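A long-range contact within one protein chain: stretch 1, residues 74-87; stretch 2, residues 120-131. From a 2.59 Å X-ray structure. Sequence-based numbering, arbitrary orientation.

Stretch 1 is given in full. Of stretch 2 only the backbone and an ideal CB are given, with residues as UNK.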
# COMPACT_ATOMS: atom_id res chain seq x y z
N TYR A 74 18.58 -10.96 -3.28
CA TYR A 74 17.43 -10.08 -3.01
C TYR A 74 17.90 -8.77 -2.42
O TYR A 74 17.41 -7.69 -2.78
CB TYR A 74 16.44 -10.75 -2.07
CG TYR A 74 15.65 -11.86 -2.71
CD1 TYR A 74 15.51 -11.92 -4.09
CD2 TYR A 74 15.03 -12.83 -1.93
CE1 TYR A 74 14.76 -12.92 -4.69
CE2 TYR A 74 14.28 -13.85 -2.52
CZ TYR A 74 14.15 -13.89 -3.90
OH TYR A 74 13.41 -14.88 -4.51
N LYS A 75 18.87 -8.86 -1.52
CA LYS A 75 19.51 -7.66 -1.00
C LYS A 75 20.20 -6.91 -2.13
O LYS A 75 20.18 -5.67 -2.16
CB LYS A 75 20.49 -8.02 0.11
CG LYS A 75 20.94 -6.85 0.95
CD LYS A 75 22.23 -7.23 1.67
CE LYS A 75 22.94 -6.04 2.28
NZ LYS A 75 24.22 -6.52 2.88
N HIS A 76 20.77 -7.65 -3.08
CA HIS A 76 21.39 -6.98 -4.22
C HIS A 76 20.37 -6.23 -5.07
O HIS A 76 20.59 -5.09 -5.47
CB HIS A 76 22.15 -7.95 -5.11
CG HIS A 76 23.36 -8.55 -4.47
ND1 HIS A 76 24.03 -9.63 -5.00
CD2 HIS A 76 24.04 -8.19 -3.35
CE1 HIS A 76 25.07 -9.92 -4.24
NE2 HIS A 76 25.09 -9.07 -3.23
N ALA A 77 19.21 -6.84 -5.29
CA ALA A 77 18.17 -6.20 -6.09
C ALA A 77 17.60 -4.99 -5.35
O ALA A 77 17.27 -3.97 -5.98
CB ALA A 77 17.08 -7.19 -6.44
N ALA A 78 17.48 -5.08 -4.03
CA ALA A 78 16.97 -3.96 -3.24
C ALA A 78 17.93 -2.78 -3.32
O ALA A 78 17.51 -1.63 -3.46
CB ALA A 78 16.74 -4.36 -1.78
N VAL A 79 19.23 -3.08 -3.22
CA VAL A 79 20.26 -2.04 -3.32
C VAL A 79 20.32 -1.44 -4.73
O VAL A 79 20.45 -0.22 -4.89
CB VAL A 79 21.63 -2.59 -2.90
CG1 VAL A 79 22.76 -1.80 -3.55
CG2 VAL A 79 21.74 -2.59 -1.38
N HIS A 80 20.25 -2.29 -5.74
CA HIS A 80 20.14 -1.81 -7.11
C HIS A 80 18.98 -0.80 -7.20
O HIS A 80 19.12 0.31 -7.76
CB HIS A 80 19.94 -3.00 -8.04
CG HIS A 80 19.76 -2.62 -9.48
ND1 HIS A 80 19.06 -3.41 -10.37
CD2 HIS A 80 20.16 -1.54 -10.18
CE1 HIS A 80 19.04 -2.83 -11.55
NE2 HIS A 80 19.70 -1.69 -11.47
N GLY A 81 17.86 -1.15 -6.57
CA GLY A 81 16.70 -0.28 -6.55
C GLY A 81 16.96 1.03 -5.86
O GLY A 81 16.59 2.08 -6.39
N ILE A 82 17.61 0.99 -4.71
CA ILE A 82 17.95 2.20 -3.98
C ILE A 82 18.83 3.12 -4.83
O ILE A 82 18.65 4.34 -4.86
CB ILE A 82 18.67 1.89 -2.67
CG1 ILE A 82 17.79 1.07 -1.74
CG2 ILE A 82 19.03 3.18 -1.97
CD1 ILE A 82 16.63 1.87 -1.18
N GLN A 83 19.77 2.52 -5.56
CA GLN A 83 20.65 3.30 -6.42
C GLN A 83 19.83 4.03 -7.47
O GLN A 83 19.99 5.24 -7.66
CB GLN A 83 21.70 2.40 -7.08
CG GLN A 83 22.80 1.98 -6.13
CD GLN A 83 23.70 0.91 -6.72
OE1 GLN A 83 23.63 0.61 -7.91
NE2 GLN A 83 24.53 0.31 -5.87
N TYR A 84 18.92 3.31 -8.12
CA TYR A 84 18.07 3.96 -9.12
C TYR A 84 17.22 5.07 -8.51
O TYR A 84 16.95 6.10 -9.13
CB TYR A 84 17.15 2.96 -9.78
CG TYR A 84 16.42 3.50 -10.98
CD1 TYR A 84 17.06 3.64 -12.19
CD2 TYR A 84 15.09 3.92 -10.88
CE1 TYR A 84 16.39 4.12 -13.30
CE2 TYR A 84 14.42 4.41 -11.97
CZ TYR A 84 15.06 4.51 -13.18
OH TYR A 84 14.38 5.01 -14.26
N LEU A 85 16.78 4.84 -7.28
CA LEU A 85 15.93 5.80 -6.62
C LEU A 85 16.69 7.10 -6.47
O LEU A 85 16.21 8.16 -6.85
CB LEU A 85 15.46 5.27 -5.26
CG LEU A 85 14.58 6.22 -4.44
CD1 LEU A 85 13.33 6.64 -5.21
CD2 LEU A 85 14.19 5.58 -3.12
N ARG A 86 17.92 6.99 -5.97
CA ARG A 86 18.66 8.18 -5.58
C ARG A 86 19.37 8.90 -6.72
O ARG A 86 19.56 10.11 -6.68
CB ARG A 86 19.68 7.80 -4.52
CG ARG A 86 19.09 7.05 -3.36
CD ARG A 86 19.89 7.32 -2.13
NE ARG A 86 19.70 8.70 -1.74
CZ ARG A 86 20.65 9.46 -1.23
NH1 ARG A 86 21.88 8.96 -1.07
NH2 ARG A 86 20.38 10.71 -0.90
N GLN A 87 19.74 8.17 -7.76
CA GLN A 87 20.51 8.80 -8.84
C GLN A 87 19.65 9.25 -10.01
O GLN A 87 20.03 10.18 -10.74
CB GLN A 87 21.60 7.84 -9.32
CG GLN A 87 22.41 7.32 -8.15
CD GLN A 87 23.42 6.27 -8.54
OE1 GLN A 87 23.51 5.87 -9.70
NE2 GLN A 87 24.18 5.80 -7.55
N UNK A 120 9.09 4.85 2.97
CA UNK A 120 8.93 3.41 3.15
C UNK A 120 10.14 2.65 2.61
O UNK A 120 10.72 1.78 3.29
CB UNK A 120 7.65 2.93 2.46
N UNK A 121 10.54 3.01 1.39
CA UNK A 121 11.70 2.39 0.75
C UNK A 121 12.97 2.63 1.57
O UNK A 121 13.76 1.71 1.78
CB UNK A 121 11.88 2.93 -0.67
N UNK A 122 13.17 3.85 2.08
CA UNK A 122 14.37 4.11 2.90
C UNK A 122 14.35 3.31 4.19
O UNK A 122 15.41 2.80 4.59
CB UNK A 122 14.48 5.60 3.22
N UNK A 123 13.18 3.15 4.82
CA UNK A 123 13.07 2.29 6.00
C UNK A 123 13.61 0.92 5.65
O UNK A 123 14.51 0.40 6.31
CB UNK A 123 11.62 2.20 6.49
N UNK A 124 13.12 0.36 4.55
CA UNK A 124 13.56 -0.99 4.21
C UNK A 124 15.07 -1.06 3.92
O UNK A 124 15.75 -2.04 4.31
CB UNK A 124 12.78 -1.50 3.00
N UNK A 125 15.58 -0.03 3.25
CA UNK A 125 17.02 0.09 3.04
C UNK A 125 17.75 -0.01 4.37
O UNK A 125 18.70 -0.78 4.52
CB UNK A 125 17.36 1.41 2.34
N UNK A 126 17.31 0.79 5.34
CA UNK A 126 17.91 0.78 6.66
C UNK A 126 17.89 -0.60 7.29
O UNK A 126 18.94 -1.06 7.76
CB UNK A 126 17.19 1.78 7.57
N UNK A 127 16.74 -1.27 7.27
CA UNK A 127 16.64 -2.53 7.98
C UNK A 127 17.49 -3.58 7.31
O UNK A 127 17.80 -4.58 7.95
CB UNK A 127 15.18 -2.99 8.06
N UNK A 128 17.80 -3.44 6.01
CA UNK A 128 18.75 -4.39 5.41
C UNK A 128 20.23 -3.92 5.50
O UNK A 128 21.15 -4.52 4.91
CB UNK A 128 18.38 -4.62 3.94
N UNK A 129 20.46 -2.85 6.26
CA UNK A 129 21.79 -2.47 6.68
C UNK A 129 22.45 -1.27 6.02
O UNK A 129 23.62 -0.98 6.28
CB UNK A 129 22.71 -3.68 6.47
N UNK A 130 21.69 -0.51 5.23
CA UNK A 130 22.25 0.72 4.71
C UNK A 130 22.10 1.72 5.82
O UNK A 130 21.04 2.35 5.96
CB UNK A 130 21.57 1.18 3.42
N UNK A 131 23.16 1.85 6.62
CA UNK A 131 23.17 2.67 7.84
C UNK A 131 22.70 4.08 7.54
O UNK A 131 22.09 4.74 8.38
CB UNK A 131 24.57 2.71 8.46

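Stretch 1 is helical throughout, and stretch 2 is helical from 120 to 127, then loop. The two helix axes approach to 10.7 Å, with 136° between their N-to-C directions, so the later positions of stretch 2 meet the earlier residues of stretch 1.

At position 120 the ideal CB has nothing of stretch 1 within 5.5 Å, so stretch 1 sets no preference. The residue is Leu120, which makes no contact here.

Position 121 points toward stretch 1. Its ideal CB lies 4.3 Å from Leu85 CD2 and 4.9 Å from Ile82 CD1, so the surroundings are apolar and close; a small apolar residue suits, and a longer one would need a way past these methyls. Ala121 is found, its CB 4.3 Å from Leu85 CD2.

From position 122 CA-to-CB runs sideways, and no atom of stretch 1 comes within 5.5 Å of the ideal CB. Only a long side chain could come back to the Leu85 methyls and the Arg86 guanidinium; a large aromatic, or a long chain with a polar end, would serve. Tyr122, with chi1 m, does this. Its CE1 packs 3.6 Å from Leu85 CD2, while its OH lies 3.5 Å from Arg86 NE, at the edge of the guanidinium and near its plane. That is a polar contact without a hydrogen bond; the OH is hydrogen-bonded elsewhere in the structure.

Positions 123 and 124 also have open space around their ideal CBs as far as stretch 1 is concerned, so many residues would fit. Ser123 is out of reach. Asn124 leads away and turns back on its own helix, ND2 donating to Leu120 O at 3.0 Å.

Position 125 lies at a close backbone approach, its CA 7.4 Å from that of Ile82. The ideal CB is already 3.6 Å from Ile82 CD1, which favours a small apolar residue. Ala125 meets that methyl with its CB at 3.6 Å.

Positions 126 and 127 face no part of stretch 1 and are left free by it; they hold Leu126 and Gln127.

Position 128 is the first to leave helical phi/psi. Its CB points toward stretch 1, 4.5 Å from Lys75 CG, with Ala78 CB beyond: an aliphatic chain such as Ile, Leu, Val or Met could use this small side chain and the methylenes of the lysine. Ile128, chi1 p and chi2 t, sends CD1 to 3.7 Å from Ala78 CB and 4.1 Å from Lys75 CG.

At position 129 phi/psi is 106/9, and a CB would be jammed against the preceding carbonyl O; the backbone alone calls for glycine, and Gly129 is present.

Position 130 points toward stretch 1 from beyond 5.5 Å, so a medium or long apolar chain is needed to reach Val79 and Ile82. Leu130 spans the gap, CD1 lying 3.8 Å from Val79 CG2 and CD2 4.1 Å from Ile82 CG2.

Position 131 is out of reach and unconstrained by stretch 1; it is Ser131.

Stretch 2 120-131: LAYSNALQIGLS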
# COMPACT_ATOMS: atom_id res chain seq x y z
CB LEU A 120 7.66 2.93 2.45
CG LEU A 120 7.36 1.44 2.64
CD1 LEU A 120 6.90 1.15 4.06
CD2 LEU A 120 6.37 0.94 1.60
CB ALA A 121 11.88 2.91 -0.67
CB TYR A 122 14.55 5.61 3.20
CG TYR A 122 14.99 6.40 1.99
CD1 TYR A 122 15.64 5.76 0.94
CD2 TYR A 122 14.72 7.76 1.86
CE1 TYR A 122 16.04 6.45 -0.18
CE2 TYR A 122 15.12 8.46 0.74
CZ TYR A 122 15.78 7.80 -0.28
OH TYR A 122 16.18 8.46 -1.42
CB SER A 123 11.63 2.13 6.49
OG SER A 123 11.06 3.37 6.87
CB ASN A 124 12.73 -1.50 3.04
CG ASN A 124 11.39 -2.04 3.50
OD1 ASN A 124 11.28 -3.22 3.83
ND2 ASN A 124 10.38 -1.17 3.57
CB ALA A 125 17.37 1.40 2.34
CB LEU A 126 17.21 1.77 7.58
CG LEU A 126 17.83 1.85 8.98
CD1 LEU A 126 19.19 2.46 8.87
CD2 LEU A 126 16.97 2.63 9.94
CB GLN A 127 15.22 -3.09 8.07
CG GLN A 127 14.13 -2.09 7.85
CD GLN A 127 12.81 -2.52 8.46
OE1 GLN A 127 12.62 -2.52 9.69
NE2 GLN A 127 11.97 -3.12 7.62
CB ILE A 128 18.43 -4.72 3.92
CG1 ILE A 128 18.41 -3.47 3.02
CG2 ILE A 128 17.12 -5.45 3.79
CD1 ILE A 128 18.29 -3.80 1.52
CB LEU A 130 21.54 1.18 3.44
CG LEU A 130 22.04 0.64 2.09
CD1 LEU A 130 21.87 -0.87 2.02
CD2 LEU A 130 21.36 1.33 0.91
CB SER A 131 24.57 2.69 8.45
OG SER A 131 25.22 1.45 8.25
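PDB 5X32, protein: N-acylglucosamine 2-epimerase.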